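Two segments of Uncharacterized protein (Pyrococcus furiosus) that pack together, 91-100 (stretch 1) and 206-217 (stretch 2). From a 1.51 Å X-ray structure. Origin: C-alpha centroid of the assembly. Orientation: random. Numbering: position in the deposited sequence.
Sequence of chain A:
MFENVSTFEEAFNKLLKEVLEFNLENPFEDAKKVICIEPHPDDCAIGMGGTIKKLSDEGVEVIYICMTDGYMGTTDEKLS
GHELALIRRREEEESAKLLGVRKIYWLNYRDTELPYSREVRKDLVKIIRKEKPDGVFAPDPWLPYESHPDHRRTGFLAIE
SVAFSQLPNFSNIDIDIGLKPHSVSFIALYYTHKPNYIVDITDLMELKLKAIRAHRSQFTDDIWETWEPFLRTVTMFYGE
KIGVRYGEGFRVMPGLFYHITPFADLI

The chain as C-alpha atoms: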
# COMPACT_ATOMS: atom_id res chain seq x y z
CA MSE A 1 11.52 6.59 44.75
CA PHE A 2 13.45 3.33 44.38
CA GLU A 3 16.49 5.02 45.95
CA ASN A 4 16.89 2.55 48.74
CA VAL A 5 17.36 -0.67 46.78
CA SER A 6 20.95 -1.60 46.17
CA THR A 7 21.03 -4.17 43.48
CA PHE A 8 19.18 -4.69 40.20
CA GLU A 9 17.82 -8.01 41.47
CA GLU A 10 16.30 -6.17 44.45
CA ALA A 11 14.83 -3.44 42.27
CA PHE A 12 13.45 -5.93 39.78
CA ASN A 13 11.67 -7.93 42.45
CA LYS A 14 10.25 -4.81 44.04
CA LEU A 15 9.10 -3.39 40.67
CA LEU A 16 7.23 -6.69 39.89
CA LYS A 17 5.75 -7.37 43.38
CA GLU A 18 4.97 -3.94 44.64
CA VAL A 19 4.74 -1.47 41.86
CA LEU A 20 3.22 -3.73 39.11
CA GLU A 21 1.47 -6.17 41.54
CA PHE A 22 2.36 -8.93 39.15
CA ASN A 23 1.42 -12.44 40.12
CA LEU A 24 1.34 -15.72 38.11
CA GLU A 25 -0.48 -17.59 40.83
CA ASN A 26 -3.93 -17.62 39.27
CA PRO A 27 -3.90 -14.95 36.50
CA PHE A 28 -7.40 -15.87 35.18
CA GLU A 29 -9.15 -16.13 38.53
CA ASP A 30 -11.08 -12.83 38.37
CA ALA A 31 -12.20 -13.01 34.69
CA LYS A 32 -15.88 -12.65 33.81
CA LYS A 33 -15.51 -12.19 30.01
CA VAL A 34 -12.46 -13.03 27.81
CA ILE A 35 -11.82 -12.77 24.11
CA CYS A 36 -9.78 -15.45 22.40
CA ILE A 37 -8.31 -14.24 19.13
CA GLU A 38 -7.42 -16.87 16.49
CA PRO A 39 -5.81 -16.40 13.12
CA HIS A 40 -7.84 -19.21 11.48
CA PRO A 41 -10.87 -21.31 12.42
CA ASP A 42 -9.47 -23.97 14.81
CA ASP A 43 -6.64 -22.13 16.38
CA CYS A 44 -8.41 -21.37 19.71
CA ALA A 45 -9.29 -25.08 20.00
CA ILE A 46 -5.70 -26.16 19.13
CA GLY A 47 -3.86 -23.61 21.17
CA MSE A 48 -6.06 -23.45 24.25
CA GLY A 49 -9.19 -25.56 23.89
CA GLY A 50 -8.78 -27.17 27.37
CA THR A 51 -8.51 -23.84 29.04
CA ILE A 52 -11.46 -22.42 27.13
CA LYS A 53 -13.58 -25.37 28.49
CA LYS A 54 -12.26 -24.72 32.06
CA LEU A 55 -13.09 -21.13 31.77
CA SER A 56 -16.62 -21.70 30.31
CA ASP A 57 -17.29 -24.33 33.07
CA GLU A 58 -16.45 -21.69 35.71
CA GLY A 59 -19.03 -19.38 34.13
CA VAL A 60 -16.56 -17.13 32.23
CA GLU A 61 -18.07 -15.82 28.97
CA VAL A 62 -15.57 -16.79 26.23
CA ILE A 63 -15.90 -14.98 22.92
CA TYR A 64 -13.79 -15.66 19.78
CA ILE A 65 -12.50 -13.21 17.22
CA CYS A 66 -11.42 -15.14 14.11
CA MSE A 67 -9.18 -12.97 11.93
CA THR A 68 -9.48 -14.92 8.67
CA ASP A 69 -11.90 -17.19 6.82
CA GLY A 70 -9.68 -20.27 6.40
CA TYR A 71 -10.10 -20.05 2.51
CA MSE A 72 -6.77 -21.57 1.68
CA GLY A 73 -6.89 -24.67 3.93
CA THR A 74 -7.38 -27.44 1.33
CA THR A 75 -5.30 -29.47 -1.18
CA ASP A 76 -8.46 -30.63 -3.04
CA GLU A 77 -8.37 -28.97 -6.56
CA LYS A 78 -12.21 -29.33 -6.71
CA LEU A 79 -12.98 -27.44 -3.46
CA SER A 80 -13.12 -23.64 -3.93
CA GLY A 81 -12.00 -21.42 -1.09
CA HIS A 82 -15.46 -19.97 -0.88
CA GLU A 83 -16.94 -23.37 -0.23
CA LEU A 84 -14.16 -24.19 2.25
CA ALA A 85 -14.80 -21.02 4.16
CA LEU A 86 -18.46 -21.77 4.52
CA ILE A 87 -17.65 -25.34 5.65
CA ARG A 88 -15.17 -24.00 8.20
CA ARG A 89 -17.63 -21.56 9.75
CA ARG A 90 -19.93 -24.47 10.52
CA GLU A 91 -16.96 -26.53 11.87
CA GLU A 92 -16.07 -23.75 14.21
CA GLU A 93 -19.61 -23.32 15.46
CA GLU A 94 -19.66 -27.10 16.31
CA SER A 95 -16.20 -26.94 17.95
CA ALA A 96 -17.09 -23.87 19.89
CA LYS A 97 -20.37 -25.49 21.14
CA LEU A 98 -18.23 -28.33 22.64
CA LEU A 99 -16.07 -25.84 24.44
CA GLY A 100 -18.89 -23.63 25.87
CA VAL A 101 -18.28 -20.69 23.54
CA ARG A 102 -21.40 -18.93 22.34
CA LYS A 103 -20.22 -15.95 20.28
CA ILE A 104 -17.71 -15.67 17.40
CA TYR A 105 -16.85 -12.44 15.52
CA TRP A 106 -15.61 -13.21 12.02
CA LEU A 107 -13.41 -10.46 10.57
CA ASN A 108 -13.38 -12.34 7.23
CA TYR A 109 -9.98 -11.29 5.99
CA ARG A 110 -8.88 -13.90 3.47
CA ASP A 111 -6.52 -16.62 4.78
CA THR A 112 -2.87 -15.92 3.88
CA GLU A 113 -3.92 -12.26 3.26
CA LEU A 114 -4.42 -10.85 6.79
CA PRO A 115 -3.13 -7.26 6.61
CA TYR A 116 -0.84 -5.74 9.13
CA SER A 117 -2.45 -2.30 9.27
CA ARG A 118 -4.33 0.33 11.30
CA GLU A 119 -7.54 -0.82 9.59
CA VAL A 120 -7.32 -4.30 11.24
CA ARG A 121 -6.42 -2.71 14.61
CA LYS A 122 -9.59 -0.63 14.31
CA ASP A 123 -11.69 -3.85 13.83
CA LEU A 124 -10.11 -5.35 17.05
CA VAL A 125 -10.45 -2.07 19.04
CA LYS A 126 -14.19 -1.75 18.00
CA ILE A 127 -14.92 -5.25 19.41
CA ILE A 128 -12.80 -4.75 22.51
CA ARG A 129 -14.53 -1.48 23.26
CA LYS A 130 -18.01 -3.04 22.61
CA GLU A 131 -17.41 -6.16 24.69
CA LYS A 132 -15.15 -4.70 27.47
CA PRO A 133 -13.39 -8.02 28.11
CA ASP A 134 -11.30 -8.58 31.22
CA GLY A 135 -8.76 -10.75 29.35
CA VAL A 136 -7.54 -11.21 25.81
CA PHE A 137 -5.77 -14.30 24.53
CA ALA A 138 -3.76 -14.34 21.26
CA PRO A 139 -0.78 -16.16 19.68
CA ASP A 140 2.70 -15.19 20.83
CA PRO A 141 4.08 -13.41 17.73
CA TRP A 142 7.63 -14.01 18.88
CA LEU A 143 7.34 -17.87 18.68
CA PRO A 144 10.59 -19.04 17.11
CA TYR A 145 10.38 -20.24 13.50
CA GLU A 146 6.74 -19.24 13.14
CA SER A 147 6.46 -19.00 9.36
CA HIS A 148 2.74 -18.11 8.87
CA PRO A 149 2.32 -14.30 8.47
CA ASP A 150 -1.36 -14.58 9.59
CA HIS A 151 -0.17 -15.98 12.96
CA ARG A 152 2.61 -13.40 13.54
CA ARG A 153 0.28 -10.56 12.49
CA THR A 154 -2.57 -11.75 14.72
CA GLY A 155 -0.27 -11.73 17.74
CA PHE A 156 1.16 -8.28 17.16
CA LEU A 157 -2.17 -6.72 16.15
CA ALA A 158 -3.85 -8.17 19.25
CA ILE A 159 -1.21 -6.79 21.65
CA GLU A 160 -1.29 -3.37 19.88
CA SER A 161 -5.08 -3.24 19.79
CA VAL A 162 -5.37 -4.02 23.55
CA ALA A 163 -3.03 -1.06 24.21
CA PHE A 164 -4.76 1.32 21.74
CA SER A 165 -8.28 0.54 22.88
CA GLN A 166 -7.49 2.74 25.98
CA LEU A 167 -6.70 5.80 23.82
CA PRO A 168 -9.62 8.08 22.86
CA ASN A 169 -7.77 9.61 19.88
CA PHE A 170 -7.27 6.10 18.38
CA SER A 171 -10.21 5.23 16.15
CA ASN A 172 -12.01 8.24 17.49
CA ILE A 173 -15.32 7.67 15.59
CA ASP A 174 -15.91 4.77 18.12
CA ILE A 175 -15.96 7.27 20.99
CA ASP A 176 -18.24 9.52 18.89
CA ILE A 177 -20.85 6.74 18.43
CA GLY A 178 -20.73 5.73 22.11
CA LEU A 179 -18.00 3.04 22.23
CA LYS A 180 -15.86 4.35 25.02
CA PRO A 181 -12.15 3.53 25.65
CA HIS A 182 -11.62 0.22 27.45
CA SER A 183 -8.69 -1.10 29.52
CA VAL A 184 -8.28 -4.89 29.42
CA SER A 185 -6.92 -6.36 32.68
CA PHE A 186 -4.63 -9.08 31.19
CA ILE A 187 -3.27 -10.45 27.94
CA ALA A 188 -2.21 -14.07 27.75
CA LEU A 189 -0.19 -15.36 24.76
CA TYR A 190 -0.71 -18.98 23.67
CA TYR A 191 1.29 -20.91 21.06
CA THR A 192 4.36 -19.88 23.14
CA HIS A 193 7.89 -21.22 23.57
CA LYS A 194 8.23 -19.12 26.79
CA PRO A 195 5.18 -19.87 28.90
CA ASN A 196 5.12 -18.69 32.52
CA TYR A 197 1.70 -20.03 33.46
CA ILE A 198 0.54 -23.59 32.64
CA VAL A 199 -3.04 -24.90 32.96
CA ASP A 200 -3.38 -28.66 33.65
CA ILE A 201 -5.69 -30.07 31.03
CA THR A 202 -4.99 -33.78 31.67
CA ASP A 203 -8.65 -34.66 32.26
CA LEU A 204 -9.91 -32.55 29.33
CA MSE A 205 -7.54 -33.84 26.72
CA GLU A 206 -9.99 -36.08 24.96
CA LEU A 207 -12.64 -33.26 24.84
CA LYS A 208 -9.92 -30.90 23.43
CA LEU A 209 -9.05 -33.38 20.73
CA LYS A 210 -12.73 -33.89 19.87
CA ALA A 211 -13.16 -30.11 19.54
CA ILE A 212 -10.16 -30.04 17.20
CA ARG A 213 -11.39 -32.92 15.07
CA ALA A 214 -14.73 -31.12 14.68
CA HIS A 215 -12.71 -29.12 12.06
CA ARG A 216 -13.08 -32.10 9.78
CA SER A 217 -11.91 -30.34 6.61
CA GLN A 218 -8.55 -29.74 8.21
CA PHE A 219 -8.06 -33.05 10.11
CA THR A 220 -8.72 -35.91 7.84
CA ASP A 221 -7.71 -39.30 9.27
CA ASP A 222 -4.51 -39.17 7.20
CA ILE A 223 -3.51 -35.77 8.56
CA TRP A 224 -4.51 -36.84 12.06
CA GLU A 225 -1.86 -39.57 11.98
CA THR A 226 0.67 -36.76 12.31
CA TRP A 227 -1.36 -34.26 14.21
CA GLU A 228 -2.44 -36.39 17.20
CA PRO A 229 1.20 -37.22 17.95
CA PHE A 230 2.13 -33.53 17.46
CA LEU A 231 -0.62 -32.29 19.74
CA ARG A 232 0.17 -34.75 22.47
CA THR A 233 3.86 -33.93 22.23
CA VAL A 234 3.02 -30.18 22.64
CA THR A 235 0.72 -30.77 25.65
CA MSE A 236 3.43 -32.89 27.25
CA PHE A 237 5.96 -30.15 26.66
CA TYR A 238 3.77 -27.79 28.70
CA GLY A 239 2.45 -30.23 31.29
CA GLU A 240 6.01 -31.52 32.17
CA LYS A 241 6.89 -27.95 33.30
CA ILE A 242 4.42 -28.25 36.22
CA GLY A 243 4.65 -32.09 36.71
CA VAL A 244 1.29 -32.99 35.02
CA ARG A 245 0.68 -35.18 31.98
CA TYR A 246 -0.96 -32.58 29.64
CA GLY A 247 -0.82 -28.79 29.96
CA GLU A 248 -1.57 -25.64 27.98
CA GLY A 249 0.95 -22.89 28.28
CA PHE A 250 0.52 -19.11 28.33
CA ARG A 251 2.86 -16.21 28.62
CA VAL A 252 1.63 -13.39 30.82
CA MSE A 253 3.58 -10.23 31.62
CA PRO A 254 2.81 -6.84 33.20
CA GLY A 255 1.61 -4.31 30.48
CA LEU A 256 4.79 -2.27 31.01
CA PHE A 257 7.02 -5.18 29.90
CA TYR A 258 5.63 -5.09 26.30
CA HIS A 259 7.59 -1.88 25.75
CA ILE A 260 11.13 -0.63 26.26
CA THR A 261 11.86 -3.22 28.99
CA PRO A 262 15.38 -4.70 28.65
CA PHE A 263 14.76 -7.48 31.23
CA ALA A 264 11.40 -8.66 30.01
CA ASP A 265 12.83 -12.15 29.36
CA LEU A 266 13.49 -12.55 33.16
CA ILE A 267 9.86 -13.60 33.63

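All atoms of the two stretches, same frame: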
# COMPACT_ATOMS: atom_id res chain seq x y z
N GLU A 91 -17.89 -25.77 10.97
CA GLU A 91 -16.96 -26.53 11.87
C GLU A 91 -16.65 -25.82 13.13
O GLU A 91 -16.63 -26.34 14.21
CB GLU A 91 -15.68 -26.85 11.13
CG GLU A 91 -15.96 -27.88 10.04
CD GLU A 91 -14.84 -28.24 9.12
OE1 GLU A 91 -14.95 -29.25 8.30
OE2 GLU A 91 -13.79 -27.51 9.08
N GLU A 92 -16.35 -24.49 13.00
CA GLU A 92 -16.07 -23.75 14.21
C GLU A 92 -17.26 -23.60 15.17
O GLU A 92 -17.11 -23.61 16.38
CB GLU A 92 -15.49 -22.30 13.84
CG GLU A 92 -14.95 -21.59 15.05
CD GLU A 92 -13.60 -22.13 15.54
OE1 GLU A 92 -12.51 -21.57 15.30
OE2 GLU A 92 -13.58 -23.13 16.32
N GLU A 93 -18.44 -23.42 14.56
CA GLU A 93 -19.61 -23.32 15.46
C GLU A 93 -19.76 -24.66 16.24
O GLU A 93 -20.14 -24.61 17.41
CB GLU A 93 -20.86 -23.08 14.60
CG GLU A 93 -20.81 -21.51 14.12
CD GLU A 93 -21.84 -21.22 13.02
OE1 GLU A 93 -22.44 -22.16 12.41
OE2 GLU A 93 -22.06 -20.01 12.79
N GLU A 94 -19.53 -25.78 15.58
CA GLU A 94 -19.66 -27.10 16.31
C GLU A 94 -18.52 -27.23 17.35
O GLU A 94 -18.72 -27.65 18.47
CB GLU A 94 -19.63 -28.19 15.30
CG GLU A 94 -19.50 -29.66 15.94
CD GLU A 94 -19.50 -30.82 14.83
OE1 GLU A 94 -20.27 -30.64 13.84
OE2 GLU A 94 -18.80 -31.90 14.91
N SER A 95 -17.27 -26.87 16.99
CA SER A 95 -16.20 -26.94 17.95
C SER A 95 -16.44 -26.06 19.14
O SER A 95 -16.24 -26.37 20.30
CB SER A 95 -14.93 -26.46 17.16
OG SER A 95 -13.75 -26.49 17.96
N ALA A 96 -16.83 -24.80 18.86
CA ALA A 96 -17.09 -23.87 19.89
C ALA A 96 -18.23 -24.30 20.85
O ALA A 96 -18.09 -24.11 22.08
CB ALA A 96 -17.51 -22.52 19.21
N LYS A 97 -19.25 -24.94 20.29
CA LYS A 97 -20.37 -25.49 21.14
C LYS A 97 -19.79 -26.52 22.15
O LYS A 97 -20.10 -26.45 23.37
CB LYS A 97 -21.42 -26.12 20.24
CG LYS A 97 -22.64 -26.57 21.08
CD LYS A 97 -23.73 -26.94 20.01
CE LYS A 97 -24.60 -28.22 20.37
NZ LYS A 97 -25.28 -28.09 21.67
N LEU A 98 -18.87 -27.36 21.69
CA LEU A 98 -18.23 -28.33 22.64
C LEU A 98 -17.46 -27.72 23.74
O LEU A 98 -17.34 -28.24 24.86
CB LEU A 98 -17.33 -29.29 21.90
CG LEU A 98 -17.96 -30.17 20.79
CD1 LEU A 98 -16.99 -30.87 19.79
CD2 LEU A 98 -18.74 -31.31 21.59
N LEU A 99 -16.86 -26.51 23.45
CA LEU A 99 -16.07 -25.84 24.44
C LEU A 99 -16.80 -24.76 25.28
O LEU A 99 -16.18 -24.14 26.13
CB LEU A 99 -14.81 -25.16 23.71
CG LEU A 99 -13.98 -26.19 22.95
CD1 LEU A 99 -12.79 -25.44 22.28
CD2 LEU A 99 -13.40 -27.23 23.95
N GLY A 100 -18.12 -24.57 25.03
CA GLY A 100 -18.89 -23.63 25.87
C GLY A 100 -18.83 -22.21 25.36
O GLY A 100 -19.27 -21.30 26.06
N GLU A 206 -9.23 -35.51 26.01
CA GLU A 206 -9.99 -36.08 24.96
C GLU A 206 -11.09 -35.12 24.41
O GLU A 206 -11.35 -35.19 23.25
CB GLU A 206 -10.71 -37.39 25.56
CG GLU A 206 -9.62 -38.53 25.85
CD GLU A 206 -8.74 -38.96 24.60
OE1 GLU A 206 -7.55 -38.86 24.78
OE2 GLU A 206 -9.24 -39.32 23.48
N LEU A 207 -11.67 -34.31 25.29
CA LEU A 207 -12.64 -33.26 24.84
C LEU A 207 -11.88 -32.26 23.89
O LEU A 207 -12.46 -31.94 22.83
CB LEU A 207 -13.23 -32.57 26.03
CG LEU A 207 -14.22 -31.44 25.59
CD1 LEU A 207 -15.34 -32.00 24.64
CD2 LEU A 207 -14.78 -30.65 26.80
N LYS A 208 -10.70 -31.82 24.32
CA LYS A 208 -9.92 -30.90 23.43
C LYS A 208 -9.73 -31.55 22.10
O LYS A 208 -9.94 -30.95 21.01
CB LYS A 208 -8.55 -30.64 24.08
CG LYS A 208 -7.66 -29.81 23.08
CD LYS A 208 -6.44 -29.39 23.84
CE LYS A 208 -5.61 -28.58 22.75
NZ LYS A 208 -4.64 -27.71 23.38
N LEU A 209 -9.27 -32.82 22.01
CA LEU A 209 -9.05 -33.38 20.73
C LEU A 209 -10.34 -33.57 19.90
O LEU A 209 -10.32 -33.45 18.68
CB LEU A 209 -8.36 -34.82 20.85
CG LEU A 209 -7.02 -34.68 21.55
CD1 LEU A 209 -6.46 -36.16 21.68
CD2 LEU A 209 -5.97 -34.06 20.58
N LYS A 210 -11.47 -33.83 20.60
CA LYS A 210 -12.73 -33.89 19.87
C LYS A 210 -13.10 -32.50 19.23
O LYS A 210 -13.63 -32.48 18.08
CB LYS A 210 -13.83 -34.39 20.85
CG LYS A 210 -15.18 -34.51 20.17
CD LYS A 210 -16.32 -34.92 21.23
CE LYS A 210 -17.57 -35.21 20.40
NZ LYS A 210 -18.69 -35.34 21.41
N ALA A 211 -12.88 -31.47 20.06
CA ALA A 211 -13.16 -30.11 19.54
C ALA A 211 -12.26 -29.76 18.38
O ALA A 211 -12.66 -28.99 17.45
CB ALA A 211 -13.08 -29.08 20.71
N ILE A 212 -11.02 -30.24 18.40
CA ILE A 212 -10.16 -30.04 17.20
C ILE A 212 -10.62 -30.79 15.96
O ILE A 212 -10.74 -30.29 14.85
CB ILE A 212 -8.67 -30.36 17.57
CG1 ILE A 212 -8.27 -29.37 18.69
CG2 ILE A 212 -7.80 -30.33 16.34
CD1 ILE A 212 -6.88 -29.84 19.37
N ARG A 213 -10.99 -32.12 16.20
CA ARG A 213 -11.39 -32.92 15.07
C ARG A 213 -12.73 -32.51 14.46
O ARG A 213 -13.01 -32.88 13.30
CB ARG A 213 -11.42 -34.46 15.52
CG ARG A 213 -10.06 -35.04 15.60
CD ARG A 213 -10.04 -36.54 15.07
NE ARG A 213 -10.06 -36.56 13.63
CZ ARG A 213 -9.86 -37.63 12.84
NH1 ARG A 213 -9.67 -38.90 13.38
NH2 ARG A 213 -9.98 -37.51 11.56
N ALA A 214 -13.51 -31.69 15.23
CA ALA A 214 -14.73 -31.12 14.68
C ALA A 214 -14.46 -30.25 13.39
O ALA A 214 -15.34 -30.10 12.52
CB ALA A 214 -15.42 -30.26 15.68
N HIS A 215 -13.15 -29.77 13.30
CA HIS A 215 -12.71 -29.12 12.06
C HIS A 215 -12.30 -30.17 11.06
O HIS A 215 -11.09 -30.38 10.74
CB HIS A 215 -11.51 -28.20 12.45
CG HIS A 215 -11.98 -27.09 13.30
ND1 HIS A 215 -12.35 -25.83 12.78
CD2 HIS A 215 -12.12 -27.01 14.63
CE1 HIS A 215 -12.72 -25.08 13.79
NE2 HIS A 215 -12.60 -25.73 14.95
N ARG A 216 -13.32 -30.91 10.61
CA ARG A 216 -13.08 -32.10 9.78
C ARG A 216 -12.30 -31.82 8.52
O ARG A 216 -11.49 -32.61 8.04
CB ARG A 216 -14.39 -32.76 9.40
CG ARG A 216 -15.14 -33.27 10.60
CD ARG A 216 -16.48 -33.84 10.19
NE ARG A 216 -17.42 -33.78 11.31
CZ ARG A 216 -18.04 -34.87 11.82
NH1 ARG A 216 -18.89 -34.74 12.85
NH2 ARG A 216 -17.78 -36.08 11.30
N SER A 217 -12.56 -30.64 7.87
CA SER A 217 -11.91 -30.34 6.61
C SER A 217 -10.39 -30.20 6.76
O SER A 217 -9.64 -30.36 5.76
CB SER A 217 -12.48 -28.95 6.10
OG SER A 217 -12.12 -27.93 7.00
O HOH W 1 -11.98 -25.46 10.07

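Two helices run nearly antiparallel, their N-to-C directions 165° apart and their axes approaching to 8.5 Å. Two small residues, Ser95 and Ala211, face each other where the backbones are close, their CA atoms 4.7 Å apart. Glu91 lies one turn before Ser95, its CA 5.0 Å from the CA of His215, where stretch 2 has left its helix. Gly100 closes stretch 1 in a Schellman motif, its positive phi suited to glycine.

One end of the contact is apolar. Leu98 points toward stretch 2, its CD1 4.4 Å from Ala211 CB and likewise 4.4 Å from Ala214 CB, while Leu99 CD2 reaches Ala211 CB at 3.7 Å. Between the backbones, the buried Ser95 spends its hydroxyl on a helix carbonyl, OG donating to Ala211 O at 2.8 Å.

The other end is polar and built around buried Glu91. Its extended side chain, chi1 m and chi2 t, spans to Ser217, whose N donates to Glu91 OE1 (2.8 Å) and whose OG donates to Glu91 OE2 (2.7 Å). A water joins Glu91 OE2 (2.9 Å) to His215 ND1 (2.8 Å). Across the ring, His215 NE2 makes a weak hydrogen bond to Glu92 OE2 at 3.1 Å. At the exposed margin, Glu94 OE2 and Arg216 NH1 form a 3.5 Å salt bridge.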